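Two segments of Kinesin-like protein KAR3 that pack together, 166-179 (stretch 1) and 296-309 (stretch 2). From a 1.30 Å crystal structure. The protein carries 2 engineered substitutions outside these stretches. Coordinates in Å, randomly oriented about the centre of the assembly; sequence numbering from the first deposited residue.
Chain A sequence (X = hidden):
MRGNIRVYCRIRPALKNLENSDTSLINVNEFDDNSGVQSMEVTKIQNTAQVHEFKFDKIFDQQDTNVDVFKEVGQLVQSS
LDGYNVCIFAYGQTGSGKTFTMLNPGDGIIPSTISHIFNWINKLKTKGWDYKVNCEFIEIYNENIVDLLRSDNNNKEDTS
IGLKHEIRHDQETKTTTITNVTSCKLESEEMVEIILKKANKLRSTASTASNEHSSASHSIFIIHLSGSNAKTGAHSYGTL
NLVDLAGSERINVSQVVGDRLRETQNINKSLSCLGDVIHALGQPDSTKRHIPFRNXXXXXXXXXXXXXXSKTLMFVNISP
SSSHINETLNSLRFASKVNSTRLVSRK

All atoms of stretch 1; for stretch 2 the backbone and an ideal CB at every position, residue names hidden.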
# COMPACT_ATOMS: atom_id res chain seq x y z
N GLU A 166 -3.45 -5.98 21.77
CA GLU A 166 -4.52 -5.00 21.80
C GLU A 166 -4.06 -3.68 21.20
O GLU A 166 -2.93 -3.24 21.43
CB GLU A 166 -4.99 -4.74 23.24
CG GLU A 166 -5.69 -5.91 23.88
CD GLU A 166 -6.35 -5.54 25.20
OE1 GLU A 166 -6.03 -4.46 25.75
OE2 GLU A 166 -7.19 -6.32 25.67
N ILE A 167 -4.94 -3.06 20.42
CA ILE A 167 -4.65 -1.78 19.81
C ILE A 167 -4.87 -0.68 20.86
O ILE A 167 -5.92 -0.62 21.50
CB ILE A 167 -5.58 -1.52 18.61
CG1 ILE A 167 -5.21 -2.46 17.46
CG2 ILE A 167 -5.49 -0.08 18.17
CD1 ILE A 167 -6.15 -2.37 16.25
N ARG A 168 -3.87 0.18 21.02
CA ARG A 168 -3.93 1.27 21.98
C ARG A 168 -3.81 2.60 21.27
O ARG A 168 -2.72 3.01 20.87
CB ARG A 168 -2.81 1.16 23.01
CG ARG A 168 -2.87 -0.08 23.88
CD ARG A 168 -3.42 0.24 25.26
NE ARG A 168 -3.19 -0.87 26.18
CZ ARG A 168 -4.01 -1.91 26.32
NH1 ARG A 168 -5.12 -1.98 25.59
NH2 ARG A 168 -3.72 -2.89 27.16
N HIS A 169 -4.94 3.28 21.10
CA HIS A 169 -4.95 4.58 20.47
C HIS A 169 -4.77 5.65 21.55
O HIS A 169 -5.51 5.67 22.53
CB HIS A 169 -6.27 4.83 19.76
CG HIS A 169 -6.48 3.99 18.54
ND1 HIS A 169 -5.56 3.91 17.52
CD2 HIS A 169 -7.53 3.22 18.16
CE1 HIS A 169 -6.03 3.13 16.56
NE2 HIS A 169 -7.22 2.70 16.93
N ASP A 170 -3.77 6.51 21.37
CA ASP A 170 -3.51 7.60 22.30
C ASP A 170 -4.11 8.84 21.64
O ASP A 170 -3.48 9.48 20.81
CB ASP A 170 -2.00 7.79 22.48
CG ASP A 170 -1.65 8.77 23.60
OD1 ASP A 170 -0.57 8.61 24.21
OD2 ASP A 170 -2.45 9.69 23.88
N GLN A 171 -5.34 9.16 22.02
CA GLN A 171 -6.05 10.31 21.46
C GLN A 171 -5.31 11.62 21.70
O GLN A 171 -5.56 12.61 21.03
CB GLN A 171 -7.46 10.39 22.06
CG GLN A 171 -8.07 9.03 22.45
CD GLN A 171 -7.81 8.67 23.91
OE1 GLN A 171 -6.77 8.10 24.25
NE2 GLN A 171 -8.77 9.00 24.78
N GLU A 172 -4.38 11.61 22.65
CA GLU A 172 -3.61 12.80 22.98
C GLU A 172 -2.60 13.12 21.88
O GLU A 172 -2.66 14.18 21.26
CB GLU A 172 -2.88 12.60 24.31
CG GLU A 172 -1.51 13.27 24.40
CD GLU A 172 -1.55 14.55 25.22
OE1 GLU A 172 -1.02 15.58 24.74
OE2 GLU A 172 -2.10 14.52 26.34
N THR A 173 -1.67 12.20 21.66
CA THR A 173 -0.63 12.37 20.66
C THR A 173 -1.05 11.89 19.28
O THR A 173 -0.29 12.00 18.31
CB THR A 173 0.63 11.60 21.07
OG1 THR A 173 0.27 10.25 21.38
CG2 THR A 173 1.26 12.23 22.30
N LYS A 174 -2.27 11.36 19.19
CA LYS A 174 -2.80 10.84 17.94
C LYS A 174 -1.88 9.76 17.37
O LYS A 174 -1.58 9.73 16.17
CB LYS A 174 -3.00 11.97 16.93
CG LYS A 174 -4.35 12.66 17.05
CD LYS A 174 -4.81 13.21 15.70
CE LYS A 174 -5.94 12.37 15.10
NZ LYS A 174 -5.90 12.27 13.60
N THR A 175 -1.41 8.87 18.25
CA THR A 175 -0.54 7.78 17.85
C THR A 175 -1.16 6.47 18.31
O THR A 175 -2.05 6.44 19.16
CB THR A 175 0.88 7.91 18.44
OG1 THR A 175 0.82 7.91 19.87
CG2 THR A 175 1.53 9.20 17.96
N THR A 176 -0.67 5.37 17.74
CA THR A 176 -1.20 4.06 18.03
C THR A 176 -0.08 3.05 18.23
O THR A 176 0.93 3.10 17.54
CB THR A 176 -2.07 3.57 16.85
OG1 THR A 176 -3.11 4.53 16.61
CG2 THR A 176 -2.68 2.20 17.13
N THR A 177 -0.28 2.15 19.19
CA THR A 177 0.68 1.10 19.46
C THR A 177 -0.12 -0.17 19.65
O THR A 177 -1.35 -0.12 19.82
CB THR A 177 1.51 1.37 20.75
OG1 THR A 177 0.65 1.31 21.90
CG2 THR A 177 2.16 2.73 20.68
N ILE A 178 0.55 -1.31 19.59
CA ILE A 178 -0.10 -2.60 19.76
C ILE A 178 0.65 -3.33 20.87
O ILE A 178 1.86 -3.46 20.81
CB ILE A 178 -0.03 -3.47 18.48
CG1 ILE A 178 -0.52 -2.67 17.27
CG2 ILE A 178 -0.86 -4.73 18.66
CD1 ILE A 178 -0.04 -3.24 15.94
N THR A 179 -0.09 -3.80 21.86
CA THR A 179 0.55 -4.49 22.98
C THR A 179 1.19 -5.82 22.60
O THR A 179 0.69 -6.55 21.74
CB THR A 179 -0.46 -4.74 24.11
OG1 THR A 179 -1.45 -5.67 23.68
CG2 THR A 179 -1.14 -3.45 24.51
N UNK A 296 -13.15 -2.66 10.46
CA UNK A 296 -12.13 -3.64 10.12
C UNK A 296 -10.88 -3.40 10.96
O UNK A 296 -10.62 -2.27 11.41
CB UNK A 296 -11.80 -3.58 8.63
N UNK A 297 -10.12 -4.45 11.20
CA UNK A 297 -8.92 -4.36 12.01
C UNK A 297 -7.89 -3.43 11.38
O UNK A 297 -7.31 -2.59 12.06
CB UNK A 297 -8.32 -5.75 12.22
N UNK A 298 -7.68 -3.56 10.07
CA UNK A 298 -6.70 -2.73 9.38
C UNK A 298 -6.99 -1.24 9.43
O UNK A 298 -6.10 -0.45 9.73
CB UNK A 298 -6.61 -3.17 7.92
N UNK A 299 -8.23 -0.85 9.12
CA UNK A 299 -8.57 0.56 9.12
C UNK A 299 -8.60 1.12 10.54
O UNK A 299 -8.26 2.28 10.76
CB UNK A 299 -9.92 0.78 8.44
N UNK A 300 -9.00 0.29 11.50
CA UNK A 300 -9.04 0.74 12.89
C UNK A 300 -7.62 0.98 13.39
O UNK A 300 -7.32 2.00 14.01
CB UNK A 300 -9.76 -0.28 13.77
N UNK A 301 -6.73 0.04 13.09
CA UNK A 301 -5.34 0.16 13.50
C UNK A 301 -4.68 1.40 12.92
O UNK A 301 -3.93 2.10 13.60
CB UNK A 301 -4.56 -1.09 13.08
N UNK A 302 -4.98 1.70 11.66
CA UNK A 302 -4.36 2.82 10.96
C UNK A 302 -5.09 4.15 10.92
O UNK A 302 -4.65 5.07 10.24
CB UNK A 302 -4.11 2.39 9.51
N UNK A 303 -6.18 4.28 11.66
CA UNK A 303 -6.96 5.51 11.64
C UNK A 303 -6.20 6.83 11.78
O UNK A 303 -6.50 7.78 11.08
CB UNK A 303 -7.99 5.44 12.77
N UNK A 304 -5.21 6.89 12.68
CA UNK A 304 -4.46 8.14 12.86
C UNK A 304 -3.50 8.43 11.69
O UNK A 304 -3.07 9.57 11.51
CB UNK A 304 -3.67 8.08 14.17
N UNK A 305 -3.16 7.39 10.92
CA UNK A 305 -2.26 7.56 9.79
C UNK A 305 -3.06 7.74 8.50
O UNK A 305 -2.50 7.89 7.42
CB UNK A 305 -1.31 6.36 9.67
N UNK A 306 -4.39 7.75 8.64
CA UNK A 306 -5.28 7.92 7.50
C UNK A 306 -6.02 9.25 7.59
O UNK A 306 -6.64 9.69 6.63
CB UNK A 306 -6.28 6.76 7.42
N UNK A 307 -5.96 9.88 8.75
CA UNK A 307 -6.65 11.14 8.96
C UNK A 307 -5.69 12.29 9.19
O UNK A 307 -4.48 12.11 9.20
CB UNK A 307 -7.61 11.02 10.15
N UNK A 308 -6.24 13.48 9.38
CA UNK A 308 -5.40 14.65 9.59
C UNK A 308 -4.76 15.04 8.27
O UNK A 308 -5.41 15.06 7.22
CB UNK A 308 -4.33 14.38 10.66
N UNK A 309 -3.47 15.36 8.31
CA UNK A 309 -2.75 15.74 7.10
C UNK A 309 -1.94 14.55 6.61
O UNK A 309 -1.01 14.70 5.82
CB UNK A 309 -1.84 16.95 7.35

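Stretch 1 is a β-hairpin, and its strands lay Ile167, His169, Thr176 and Ile178 against the helix of stretch 2.

Position 296 precedes the first helical turn and has nothing of stretch 1 near its CB. A small polar N-cap residue suits it, Ser, Thr, Asp or Asn; it is Ser296. At 297 the CB points sideways, so only a long chain could reach the hairpin; Lys297 does, its CD 3.8 Å from Ile167 CD1. Positions 298 and 299 meet nothing here and leave the choice open: Leu298 and Thr299.

At 300 the CB points sideways, 4.8 Å from Ile167 CD1 and 5.0 Å from His169 NE2. A long or aromatic side chain could turn back over both. Tyr300 does so: the edge of the His169 ring meets its face, with planes at 89°, while its CD2 lies 3.7 Å from Ile167 CD1. A water bridges Tyr300 OH (2.7 Å) and Ile167 O (2.9 Å).

At 301 CA-to-CB points away overall, yet the CB lies 3.8 Å from Ile167 CD1, with Ile178 CD1 off to another side, 5.8 Å from that CB; an aliphatic chain that turns back, such as Leu, Ile or Met, would suit. Leu301 (chi1 t, chi2 p) carries its CD1 to 3.7 Å from Ile178 CD1. Position 302 points away and is unconstrained by the hairpin: Leu302.

At 303 the CB is 4.9 Å from His169 CE1, and a flexible chain such as Gln, Glu or Met could lie along the imidazole. Gln303 places its CG off-centre over the ring, 4.2 Å from the centroid of His169, and its OE1 over a face.

At 304 CA-to-CB points toward the hairpin, the CB 3.3 Å from Lys174 O. A flat ring can slide along the backbone ahead, so Phe, Tyr or perhaps His would suit. More of Tyr304's surface (149 Å²) is covered by the other stretch than of any other residue in the two stretches: Lys174 CA sits over its face, 3.8 Å from the ring centroid, while Thr175 O lies at its edge. The helix kinks here, and its free backbone N of Tyr304 is met by a water (3.0 Å) that also binds Thr176 OG1 (2.7 Å) and Leu301 O (2.7 Å).

Positions 305 and 306 make no contact: Ser305 and Leu306. At 307 the CB lies 4.1 Å from Lys174 NZ, inviting an acceptor such as Ser, Thr, Asp or Asn. Thr307 OG1 accepts a hydrogen bond from Lys174 NZ (3.1 Å) and donates one to Gln303 O (2.8 Å).

At 308, phi of 73° and psi of -136° favour glycine, and it is Gly308. Position 309, out of reach, is Asp309.

Stretch 2 (296-309) SKLTYLLQYSLTGD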
# COMPACT_ATOMS: atom_id res chain seq x y z
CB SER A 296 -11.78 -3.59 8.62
OG SER A 296 -10.84 -2.58 8.33
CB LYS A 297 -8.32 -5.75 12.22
CG LYS A 297 -7.19 -5.79 13.23
CD LYS A 297 -7.67 -5.40 14.62
CE LYS A 297 -7.91 -6.62 15.47
NZ LYS A 297 -8.09 -6.27 16.90
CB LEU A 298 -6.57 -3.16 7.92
CG LEU A 298 -5.55 -2.38 7.09
CD1 LEU A 298 -4.13 -2.71 7.54
CD2 LEU A 298 -5.74 -2.71 5.61
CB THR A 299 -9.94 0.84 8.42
OG1 THR A 299 -10.97 0.02 9.00
CG2 THR A 299 -9.84 0.54 6.93
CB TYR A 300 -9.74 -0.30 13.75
CG TYR A 300 -9.87 0.13 15.19
CD1 TYR A 300 -10.46 1.35 15.53
CD2 TYR A 300 -9.38 -0.67 16.22
CE1 TYR A 300 -10.55 1.76 16.87
CE2 TYR A 300 -9.46 -0.27 17.55
CZ TYR A 300 -10.04 0.95 17.86
OH TYR A 300 -10.09 1.35 19.18
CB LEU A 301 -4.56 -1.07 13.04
CG LEU A 301 -3.03 -0.98 13.17
CD1 LEU A 301 -2.64 -1.02 14.63
CD2 LEU A 301 -2.36 -2.13 12.42
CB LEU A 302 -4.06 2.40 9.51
CG LEU A 302 -3.21 1.14 9.34
CD1 LEU A 302 -3.12 0.77 7.85
CD2 LEU A 302 -1.82 1.39 9.93
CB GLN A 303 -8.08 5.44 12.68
CG GLN A 303 -7.61 5.51 14.12
CD GLN A 303 -8.78 5.44 15.10
OE1 GLN A 303 -8.65 5.79 16.28
NE2 GLN A 303 -9.92 4.97 14.61
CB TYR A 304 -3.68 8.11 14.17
CG TYR A 304 -4.54 8.23 15.41
CD1 TYR A 304 -5.71 9.00 15.40
CD2 TYR A 304 -4.19 7.58 16.59
CE1 TYR A 304 -6.50 9.11 16.55
CE2 TYR A 304 -4.97 7.69 17.74
CZ TYR A 304 -6.13 8.45 17.71
OH TYR A 304 -6.90 8.57 18.84
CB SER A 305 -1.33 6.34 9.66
OG SER A 305 -0.26 6.40 10.58
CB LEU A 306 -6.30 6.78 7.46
CG LEU A 306 -5.78 5.40 7.04
CD1 LEU A 306 -6.84 4.34 7.24
CD2 LEU A 306 -5.36 5.46 5.57
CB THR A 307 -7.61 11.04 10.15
OG1 THR A 307 -6.91 10.54 11.30
CG2 THR A 307 -8.76 10.08 9.82
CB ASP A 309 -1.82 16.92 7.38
CG ASP A 309 -1.14 16.80 8.73
OD1 ASP A 309 -0.78 17.85 9.30
OD2 ASP A 309 -0.96 15.66 9.21
O HOH W 1 -8.72 -0.21 20.87
O HOH W 2 -3.30 12.02 12.44
O HOH W 3 -3.57 4.77 13.96
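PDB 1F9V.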